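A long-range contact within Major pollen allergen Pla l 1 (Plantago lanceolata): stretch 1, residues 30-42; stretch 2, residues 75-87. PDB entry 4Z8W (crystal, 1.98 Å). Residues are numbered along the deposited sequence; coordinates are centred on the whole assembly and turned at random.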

# COMPACT_ATOMS: atom_id res chain seq x y z
N SER A 30 4.81 -14.51 -5.33
CA SER A 30 4.31 -13.15 -5.56
C SER A 30 5.18 -12.37 -6.58
O SER A 30 6.40 -12.56 -6.63
N GLU A 31 4.53 -11.55 -7.44
CA GLU A 31 5.21 -10.77 -8.51
C GLU A 31 5.04 -9.28 -8.30
O GLU A 31 3.92 -8.83 -8.20
N ARG A 32 6.13 -8.56 -8.21
CA ARG A 32 6.15 -7.09 -8.17
C ARG A 32 5.31 -6.50 -9.30
O ARG A 32 5.43 -6.92 -10.42
N MET A 33 4.42 -5.55 -9.00
CA MET A 33 3.54 -4.96 -10.04
C MET A 33 3.90 -3.47 -10.31
O MET A 33 3.72 -2.60 -9.43
N ALA A 34 4.33 -3.18 -11.54
CA ALA A 34 4.48 -1.83 -12.08
C ALA A 34 3.18 -1.23 -12.50
O ALA A 34 2.31 -1.90 -13.07
N GLY A 35 3.02 0.06 -12.24
CA GLY A 35 1.85 0.79 -12.76
C GLY A 35 0.68 0.73 -11.84
O GLY A 35 -0.39 1.20 -12.20
N ALA A 36 0.84 0.09 -10.65
CA ALA A 36 -0.29 0.05 -9.75
C ALA A 36 -0.49 1.46 -9.22
O ALA A 36 0.46 2.19 -9.07
N GLN A 37 -1.73 1.80 -8.86
CA GLN A 37 -1.99 3.07 -8.26
C GLN A 37 -2.42 2.86 -6.80
O GLN A 37 -3.32 2.06 -6.51
N VAL A 38 -1.80 3.67 -5.92
CA VAL A 38 -2.02 3.63 -4.48
C VAL A 38 -2.44 5.03 -3.99
O VAL A 38 -2.32 6.03 -4.72
N GLN A 39 -2.99 5.12 -2.80
CA GLN A 39 -3.32 6.43 -2.27
C GLN A 39 -3.08 6.46 -0.75
O GLN A 39 -3.54 5.55 -0.02
N LEU A 40 -2.31 7.47 -0.35
CA LEU A 40 -2.16 7.91 1.09
C LEU A 40 -3.31 8.82 1.53
O LEU A 40 -3.62 9.82 0.86
N ASP A 41 -4.03 8.45 2.60
CA ASP A 41 -5.10 9.26 3.20
C ASP A 41 -4.83 9.41 4.67
O ASP A 41 -4.58 8.39 5.36
N CYS A 42 -4.88 10.66 5.15
CA CYS A 42 -4.65 10.98 6.59
C CYS A 42 -5.86 11.78 7.06
O CYS A 42 -6.31 12.73 6.38
N GLU A 75 -2.86 6.21 6.27
CA GLU A 75 -2.70 4.88 5.74
C GLU A 75 -2.75 4.82 4.25
O GLU A 75 -3.34 5.71 3.59
N ILE A 76 -2.10 3.78 3.72
CA ILE A 76 -1.98 3.59 2.27
C ILE A 76 -2.95 2.49 1.82
O ILE A 76 -2.93 1.34 2.36
N LYS A 77 -3.79 2.81 0.81
CA LYS A 77 -4.68 1.78 0.20
C LYS A 77 -4.39 1.54 -1.28
O LYS A 77 -3.91 2.43 -1.97
N LEU A 78 -4.62 0.30 -1.75
CA LEU A 78 -4.54 0.02 -3.20
C LEU A 78 -5.77 0.70 -3.83
O LEU A 78 -6.79 0.80 -3.20
N VAL A 79 -5.63 1.23 -5.04
CA VAL A 79 -6.87 1.76 -5.71
C VAL A 79 -7.03 1.02 -7.05
O VAL A 79 -8.05 0.33 -7.28
N LYS A 80 -6.03 1.14 -7.93
CA LYS A 80 -6.10 0.46 -9.22
C LYS A 80 -4.92 -0.45 -9.58
O LYS A 80 -3.73 -0.08 -9.52
N SER A 81 -5.29 -1.59 -10.14
CA SER A 81 -4.32 -2.53 -10.68
C SER A 81 -3.99 -2.22 -12.16
O SER A 81 -4.90 -1.80 -12.93
N SER A 82 -2.75 -2.45 -12.57
CA SER A 82 -2.45 -2.42 -14.00
C SER A 82 -2.57 -3.81 -14.69
O SER A 82 -2.23 -3.92 -15.86
N ARG A 83 -3.05 -4.83 -13.98
CA ARG A 83 -3.17 -6.20 -14.55
C ARG A 83 -4.57 -6.66 -14.41
O ARG A 83 -5.04 -6.93 -13.30
N PRO A 84 -5.28 -6.75 -15.56
CA PRO A 84 -6.71 -7.06 -15.39
C PRO A 84 -6.87 -8.51 -14.85
O PRO A 84 -7.83 -8.78 -14.14
N ASP A 85 -5.90 -9.37 -15.09
CA ASP A 85 -5.90 -10.70 -14.48
C ASP A 85 -5.52 -10.71 -12.95
O ASP A 85 -5.49 -11.75 -12.31
N CYS A 86 -5.19 -9.56 -12.39
CA CYS A 86 -4.75 -9.56 -10.99
C CYS A 86 -5.23 -8.24 -10.36
O CYS A 86 -4.40 -7.36 -10.11
N SER A 87 -6.53 -8.13 -10.08
CA SER A 87 -7.14 -6.88 -9.61
C SER A 87 -8.06 -7.06 -8.41
O SER A 87 -8.69 -6.07 -8.00

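What does the paired backbone offer the side chains? Residues 37-42 and 75-80 run antiparallel, so side chains alternate between two faces. On one face, Val 38 (m) lies across from Leu 78 (m, t), with Val 38 CG1 4.2 Å from Leu 78 CD2, and Val 38 CB also sits 4.0 Å from Ile 76 CG2. Leu 40 (t, p) bends its end nearer the partner strand, bringing CD1 to 4.0 Å from Ile 76 CD1. These buried branches form a continuous apolar ridge.

How does the bulge alter the other face? The register shifts by one between Gln 37 and Val 38, a beta bulge, and Gln 37 O meets both Val 79 N (2.9 Å) and Lys 80 N (3.2 Å). Val 79 (t) points toward stretch 1, and Val 79 CG2 rests 3.8 Å from Gln 39 CB. Nearby, Gln 37 OE1 lies 3.6 Å from Lys 80 CG, although the lysine's end leads away.

What holds the polar end of that face? Gln 39 (t, t) extends so that NE2 donates to Asp 41 OD1 at 2.8 Å. Lys 77 (p, t, t, p) curls closer, placing CE 3.3 Å from Asp 41 OD2 and NZ at 3.9 Å from the same oxygen, a long salt bridge. Water 2 links Asp 41 OD2 (2.7 Å) and Glu 75 O (2.9 Å).

Which bump fills the hollow beyond the strands? Met 33 (t, t, m) reaches into the loop of stretch 2: its SD is 3.6 Å from Ser 81 OG, and its CE is 3.7 Å from Cys 86 O and 4.1 Å from Arg 83 CD. Beside it, Ser 82 OG (p) donates to Ala 34 O at 2.8 Å. Farther along, Arg 83 NH1 forms a salt bridge with Glu 31 OE1 (2.8 Å), while Arg 83 NH2 grips Asp 85 OD2 (2.7 Å).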

# COMPACT_ATOMS: atom_id res chain seq x y z
CB SER A 30 4.11 -12.41 -4.24
OG SER A 30 3.23 -13.20 -3.41
CB GLU A 31 4.51 -11.11 -9.87
CG GLU A 31 4.64 -12.61 -10.19
CD GLU A 31 3.93 -13.06 -11.47
OE1 GLU A 31 3.36 -12.22 -12.23
OE2 GLU A 31 3.95 -14.27 -11.69
CB ARG A 32 7.61 -6.61 -8.30
CG ARG A 32 8.49 -6.96 -7.07
CD ARG A 32 10.01 -6.79 -7.25
NE ARG A 32 10.70 -7.02 -5.96
CZ ARG A 32 10.88 -6.10 -4.99
NH1 ARG A 32 10.46 -4.84 -5.16
NH2 ARG A 32 11.49 -6.43 -3.85
CB MET A 33 2.05 -5.03 -9.60
CG MET A 33 1.07 -4.41 -10.59
SD MET A 33 -0.64 -4.41 -10.10
CE MET A 33 -0.89 -6.18 -9.85
CB ALA A 34 5.48 -1.83 -13.27
CB ALA A 36 -0.05 -0.92 -8.55
CB GLN A 37 -3.08 3.81 -9.04
CG GLN A 37 -2.67 4.18 -10.50
CD GLN A 37 -3.86 4.55 -11.39
OE1 GLN A 37 -4.90 5.08 -10.92
NE2 GLN A 37 -3.74 4.23 -12.65
CB VAL A 38 -0.77 3.10 -3.72
CG1 VAL A 38 -0.29 1.73 -4.23
CG2 VAL A 38 0.39 4.08 -3.86
CB GLN A 39 -4.80 6.72 -2.56
CG GLN A 39 -5.28 8.08 -2.08
CD GLN A 39 -6.63 8.41 -2.66
OE1 GLN A 39 -6.81 8.32 -3.89
NE2 GLN A 39 -7.61 8.71 -1.80
CB LEU A 40 -0.79 8.58 1.30
CG LEU A 40 -0.69 9.29 2.70
CD1 LEU A 40 -0.65 8.26 3.84
CD2 LEU A 40 0.48 10.28 2.84
CB ASP A 41 -6.46 8.56 3.05
CG ASP A 41 -6.88 8.39 1.56
OD1 ASP A 41 -6.84 9.38 0.83
OD2 ASP A 41 -7.16 7.27 1.12
CB CYS A 42 -3.42 11.86 6.82
SG CYS A 42 -1.83 11.28 6.20
CB GLU A 75 -3.69 3.87 6.37
CG GLU A 75 -5.11 4.10 5.95
CD GLU A 75 -6.11 3.45 6.93
OE1 GLU A 75 -7.24 3.20 6.51
OE2 GLU A 75 -5.79 3.23 8.12
CB ILE A 76 -0.55 3.31 1.79
CG1 ILE A 76 0.37 4.49 2.04
CG2 ILE A 76 -0.53 3.14 0.25
CD1 ILE A 76 0.86 4.56 3.47
CB LYS A 77 -6.18 2.11 0.44
CG LYS A 77 -6.72 3.35 -0.29
CD LYS A 77 -8.19 3.60 0.18
CE LYS A 77 -8.79 4.88 -0.40
NZ LYS A 77 -8.38 5.06 -1.83
CB LEU A 78 -4.70 -1.47 -3.47
CG LEU A 78 -3.57 -2.36 -2.92
CD1 LEU A 78 -3.87 -3.84 -3.21
CD2 LEU A 78 -2.24 -1.90 -3.49
CB VAL A 79 -6.77 3.27 -6.02
CG1 VAL A 79 -8.07 3.76 -6.67
CG2 VAL A 79 -6.34 4.08 -4.77
CB LYS A 80 -6.16 1.48 -10.40
CG LYS A 80 -7.30 2.51 -10.38
CD LYS A 80 -8.71 1.88 -10.37
CE LYS A 80 -9.74 2.92 -10.88
NZ LYS A 80 -11.13 2.35 -10.66
CB SER A 81 -4.92 -3.95 -10.57
OG SER A 81 -4.01 -4.89 -11.18
CB SER A 82 -1.03 -1.96 -14.22
OG SER A 82 -0.24 -2.86 -13.50
CB ARG A 83 -2.27 -7.18 -13.86
CG ARG A 83 -0.84 -7.02 -14.26
CD ARG A 83 -0.03 -8.01 -13.44
NE ARG A 83 -0.44 -9.38 -13.72
CZ ARG A 83 0.19 -10.46 -13.26
NH1 ARG A 83 1.30 -10.38 -12.51
NH2 ARG A 83 -0.28 -11.64 -13.58
CB PRO A 84 -7.28 -6.90 -16.82
CG PRO A 84 -6.15 -6.28 -17.66
CD PRO A 84 -4.87 -6.73 -16.98
CB ASP A 85 -4.91 -11.57 -15.27
CG ASP A 85 -3.52 -11.03 -15.20
OD1 ASP A 85 -3.40 -9.80 -15.28
OD2 ASP A 85 -2.54 -11.81 -15.09
CB CYS A 86 -3.24 -9.77 -10.95
SG CYS A 86 -2.65 -10.11 -9.23
CB SER A 87 -7.90 -6.19 -10.72
OG SER A 87 -8.85 -7.05 -11.39
O HOH W 1 2.51 -8.08 -11.10
O HOH W 2 -5.88 5.21 2.34